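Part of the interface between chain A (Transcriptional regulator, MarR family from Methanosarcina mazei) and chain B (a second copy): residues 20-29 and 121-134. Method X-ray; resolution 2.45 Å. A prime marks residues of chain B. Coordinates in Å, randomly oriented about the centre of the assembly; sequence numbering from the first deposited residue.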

# COMPACT_ATOMS: atom_id res chain seq x y z
N ASP A 20 19.25 -1.90 4.83
CA ASP A 20 18.18 -1.24 5.58
C ASP A 20 17.04 -2.27 5.72
O ASP A 20 16.31 -2.54 4.77
CB ASP A 20 17.73 0.02 4.82
CG ASP A 20 17.00 1.02 5.71
OD1 ASP A 20 17.32 1.10 6.92
OD2 ASP A 20 16.12 1.75 5.20
N LYS A 21 16.92 -2.86 6.91
CA LYS A 21 15.90 -3.87 7.16
C LYS A 21 14.50 -3.25 7.11
O LYS A 21 13.49 -3.96 7.07
CB LYS A 21 16.13 -4.57 8.50
CG LYS A 21 17.57 -5.05 8.71
CD LYS A 21 17.74 -5.83 10.01
CE LYS A 21 17.63 -4.95 11.25
NZ LYS A 21 17.70 -5.74 12.53
N GLU A 22 14.45 -1.92 7.10
CA GLU A 22 13.19 -1.21 6.91
C GLU A 22 12.86 -0.98 5.44
O GLU A 22 11.73 -0.63 5.12
CB GLU A 22 13.22 0.13 7.64
CG GLU A 22 12.93 0.02 9.12
CD GLU A 22 13.84 0.89 9.94
OE1 GLU A 22 14.80 0.35 10.53
OE2 GLU A 22 13.61 2.12 10.00
N PHE A 23 13.83 -1.19 4.56
CA PHE A 23 13.68 -0.75 3.19
C PHE A 23 12.57 -1.48 2.41
O PHE A 23 11.86 -0.86 1.61
CB PHE A 23 15.01 -0.82 2.42
CG PHE A 23 14.85 -0.62 0.95
CD1 PHE A 23 14.78 0.66 0.42
CD2 PHE A 23 14.72 -1.71 0.10
CE1 PHE A 23 14.60 0.85 -0.94
CE2 PHE A 23 14.54 -1.53 -1.25
CZ PHE A 23 14.49 -0.25 -1.77
N ILE A 24 12.44 -2.78 2.65
CA ILE A 24 11.41 -3.59 2.04
C ILE A 24 10.04 -2.94 2.25
O ILE A 24 9.34 -2.59 1.29
CB ILE A 24 11.40 -5.03 2.62
CG1 ILE A 24 12.77 -5.70 2.50
CG2 ILE A 24 10.39 -5.87 1.89
CD1 ILE A 24 13.77 -5.36 3.63
N GLY A 25 9.66 -2.77 3.52
CA GLY A 25 8.39 -2.17 3.86
C GLY A 25 8.22 -0.75 3.34
O GLY A 25 7.16 -0.38 2.87
N LYS A 26 9.29 0.03 3.40
CA LYS A 26 9.26 1.38 2.87
C LYS A 26 9.02 1.38 1.34
O LYS A 26 8.13 2.06 0.83
CB LYS A 26 10.55 2.11 3.25
CG LYS A 26 10.46 3.63 3.33
CD LYS A 26 11.80 4.26 3.72
CE LYS A 26 12.23 3.85 5.13
NZ LYS A 26 13.66 3.41 5.19
N ALA A 27 9.81 0.59 0.62
CA ALA A 27 9.68 0.55 -0.83
C ALA A 27 8.24 0.19 -1.23
O ALA A 27 7.65 0.78 -2.14
CB ALA A 27 10.71 -0.44 -1.44
N ILE A 28 7.68 -0.79 -0.53
CA ILE A 28 6.34 -1.29 -0.79
C ILE A 28 5.26 -0.25 -0.54
O ILE A 28 4.43 0.01 -1.42
CB ILE A 28 6.10 -2.58 0.02
CG1 ILE A 28 6.96 -3.70 -0.58
CG2 ILE A 28 4.62 -2.95 0.10
CD1 ILE A 28 6.88 -5.00 0.14
N SER A 29 5.28 0.39 0.62
CA SER A 29 4.38 1.50 0.92
C SER A 29 4.42 2.61 -0.13
O SER A 29 3.39 3.16 -0.47
CB SER A 29 4.75 2.13 2.26
OG SER A 29 5.01 1.11 3.21
N MSE B 121 9.59 1.59 17.04
CA MSE B 121 9.01 1.72 15.72
C MSE B 121 9.90 1.04 14.69
O MSE B 121 9.42 0.28 13.86
CB MSE B 121 8.75 3.20 15.35
CG MSE B 121 7.76 3.94 16.27
SE MSE B 121 5.97 3.07 16.52
CE MSE B 121 6.39 2.00 18.10
N LYS B 122 11.20 1.32 14.75
CA LYS B 122 12.14 0.72 13.78
C LYS B 122 12.26 -0.80 13.92
O LYS B 122 12.40 -1.52 12.92
CB LYS B 122 13.49 1.43 13.82
CG LYS B 122 13.41 2.90 13.44
CD LYS B 122 14.76 3.61 13.48
CE LYS B 122 14.67 4.99 12.82
NZ LYS B 122 15.97 5.73 12.77
N LYS B 123 12.16 -1.31 15.15
CA LYS B 123 12.19 -2.76 15.37
C LYS B 123 10.97 -3.39 14.71
O LYS B 123 11.08 -4.38 13.99
CB LYS B 123 12.20 -3.09 16.86
CG LYS B 123 12.58 -4.53 17.18
CD LYS B 123 13.95 -4.89 16.61
CE LYS B 123 13.93 -6.22 15.84
NZ LYS B 123 15.09 -6.33 14.90
N ILE B 124 9.81 -2.79 14.94
CA ILE B 124 8.57 -3.31 14.42
C ILE B 124 8.54 -3.31 12.90
O ILE B 124 8.07 -4.27 12.30
CB ILE B 124 7.40 -2.52 14.94
CG1 ILE B 124 7.16 -2.90 16.40
CG2 ILE B 124 6.17 -2.85 14.12
CD1 ILE B 124 6.11 -2.00 17.05
N ALA B 125 9.02 -2.23 12.28
CA ALA B 125 9.13 -2.21 10.83
C ALA B 125 10.11 -3.28 10.34
O ALA B 125 9.89 -3.91 9.32
CB ALA B 125 9.58 -0.85 10.34
N SER B 126 11.21 -3.46 11.06
CA SER B 126 12.20 -4.38 10.57
C SER B 126 11.71 -5.81 10.80
O SER B 126 12.11 -6.73 10.09
CB SER B 126 13.58 -4.12 11.17
OG SER B 126 13.83 -4.97 12.27
N GLU B 127 10.82 -5.99 11.77
CA GLU B 127 10.21 -7.30 12.02
C GLU B 127 9.31 -7.70 10.86
O GLU B 127 9.27 -8.87 10.48
CB GLU B 127 9.39 -7.30 13.31
CG GLU B 127 9.99 -8.15 14.41
CD GLU B 127 9.90 -7.48 15.78
OE1 GLU B 127 10.81 -7.72 16.60
OE2 GLU B 127 8.93 -6.71 16.02
N TRP B 128 8.60 -6.73 10.29
CA TRP B 128 7.76 -7.00 9.12
C TRP B 128 8.67 -7.42 7.97
O TRP B 128 8.38 -8.39 7.27
CB TRP B 128 6.90 -5.79 8.74
CG TRP B 128 6.03 -6.02 7.49
CD1 TRP B 128 6.06 -5.31 6.32
CD2 TRP B 128 5.03 -7.05 7.30
NE1 TRP B 128 5.14 -5.81 5.43
CE2 TRP B 128 4.50 -6.88 6.01
CE3 TRP B 128 4.55 -8.09 8.10
CZ2 TRP B 128 3.50 -7.71 5.50
CZ3 TRP B 128 3.54 -8.92 7.60
CH2 TRP B 128 3.04 -8.73 6.30
N GLY B 129 9.77 -6.69 7.79
CA GLY B 129 10.72 -7.04 6.74
C GLY B 129 11.22 -8.47 6.83
O GLY B 129 11.27 -9.20 5.84
N GLU B 130 11.60 -8.87 8.04
CA GLU B 130 12.15 -10.19 8.28
C GLU B 130 11.13 -11.25 7.94
O GLU B 130 11.50 -12.28 7.39
CB GLU B 130 12.58 -10.36 9.74
CG GLU B 130 13.87 -9.62 10.13
CD GLU B 130 13.95 -9.33 11.63
OE1 GLU B 130 14.57 -8.30 12.01
OE2 GLU B 130 13.39 -10.12 12.43
N ILE B 131 9.87 -11.01 8.28
CA ILE B 131 8.79 -11.94 7.94
C ILE B 131 8.67 -12.11 6.43
O ILE B 131 8.54 -13.24 5.94
CB ILE B 131 7.43 -11.52 8.54
CG1 ILE B 131 7.39 -11.86 10.03
CG2 ILE B 131 6.30 -12.28 7.86
CD1 ILE B 131 6.52 -10.93 10.84
N LEU B 132 8.71 -11.00 5.70
CA LEU B 132 8.58 -11.07 4.25
C LEU B 132 9.74 -11.86 3.63
O LEU B 132 9.55 -12.65 2.70
CB LEU B 132 8.45 -9.68 3.62
CG LEU B 132 7.14 -8.95 3.98
CD1 LEU B 132 6.94 -7.67 3.17
CD2 LEU B 132 5.96 -9.89 3.78
N PHE B 133 10.95 -11.66 4.16
CA PHE B 133 12.13 -12.34 3.62
C PHE B 133 12.42 -13.68 4.25
O PHE B 133 13.39 -14.31 3.87
CB PHE B 133 13.38 -11.49 3.79
CG PHE B 133 13.55 -10.46 2.75
CD1 PHE B 133 12.73 -10.42 1.65
CD2 PHE B 133 14.54 -9.50 2.88
CE1 PHE B 133 12.90 -9.46 0.69
CE2 PHE B 133 14.71 -8.54 1.92
CZ PHE B 133 13.90 -8.52 0.83
N SER B 134 11.59 -14.11 5.19
CA SER B 134 11.91 -15.26 6.04
C SER B 134 12.37 -16.51 5.28
O SER B 134 13.22 -17.25 5.76
CB SER B 134 10.73 -15.62 6.95
OG SER B 134 9.58 -15.93 6.18
O HOH W 1 10.92 -3.49 6.05

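The most unusual feature of this contact is that no direct hydrogen bond crosses it; between these stretches the bridge is a single water, whose bond to chain B is weak. Water 1 accepts a hydrogen bond from Gly25 N at 2.9 Å and donates one to Lys21 O at 2.8 Å, and it donates a weak one to Ala125′ O at 3.5 Å. It therefore serves the backbone of the turn and of Gly25, whose N lacks a partner within its own stretch, and reaches a carbonyl of chain B that already accepts from Gly129′ N (3.2 Å to Ala125′ O).

The two segments meet almost at right angles. The axes of helices 23-29 and 121-133′ cross at 87° with a closest approach of 8.4 Å, and the type I turn from Asp20 to Phe23, closed by Phe23 N to Asp20 O at 2.8 Å, carries the chain across the second helix. The nearest CA atoms are Glu22 CA and Ser126′ CA, 4.9 Å apart. Small residues of chain B line this approach, and at Gly129′ the need can be demonstrated. At Gly129′ an ideal CB would lie 2.7 Å from Lys21 O, a clash, so the absence of a side chain is what admits the turn; Lys21 O sits 4.2 Å from Gly129′ CA. Ala125′ points its CB toward chain A and packs against the aliphatic part of Glu22, with Glu22 CG 3.7 Å from Ala125′ CB. Ser126′ is similarly compact, its CB 3.7 Å from Lys21 CB. Gly25 is a different case: a CB there would point toward chain B, but there is room for it.

Further along, the contact becomes apolar. Ile24 points toward chain B with chi1 m and chi2 p, and its branches separate: CG1 lies 3.5 Å from Phe133′ CZ, approaching the ring obliquely, while CG2 lies 4.1 Å from Leu132′ CD1. Ile28, one helical turn on, brings its CD1 to 4.0 Å from the same Leu132′ CD1. All four side chains are buried, as suits hydrocarbon groups with no polar atoms to satisfy. The two stretches together bury 523 Å², and Glu22, Ile24 and Lys21 contribute most on the chain A side, at 83, 78 and 77 Å².

Charged side chains gather at the more exposed margin. Lys21 NZ is 3.6 Å from Lys123′ NZ, a like-charge approach, and 4.1 Å from Glu130′ OE1, too far for a salt bridge although the charges are opposite. Within chain B, Lys123′ NZ makes a salt bridge to Glu130′ OE1 at 3.5 Å and donates a hydrogen bond to Ser126′ OG at 3.2 Å, so the carboxylate lies near both amines and can temper their repulsion. High B factors at Lys21 call for caution about this cluster. Glu22 OE2, by contrast, lies 3.5 Å from Lys122′ CG, an aliphatic carbon; the Lys122′ NZ is hydrogen-bonded elsewhere in the structure.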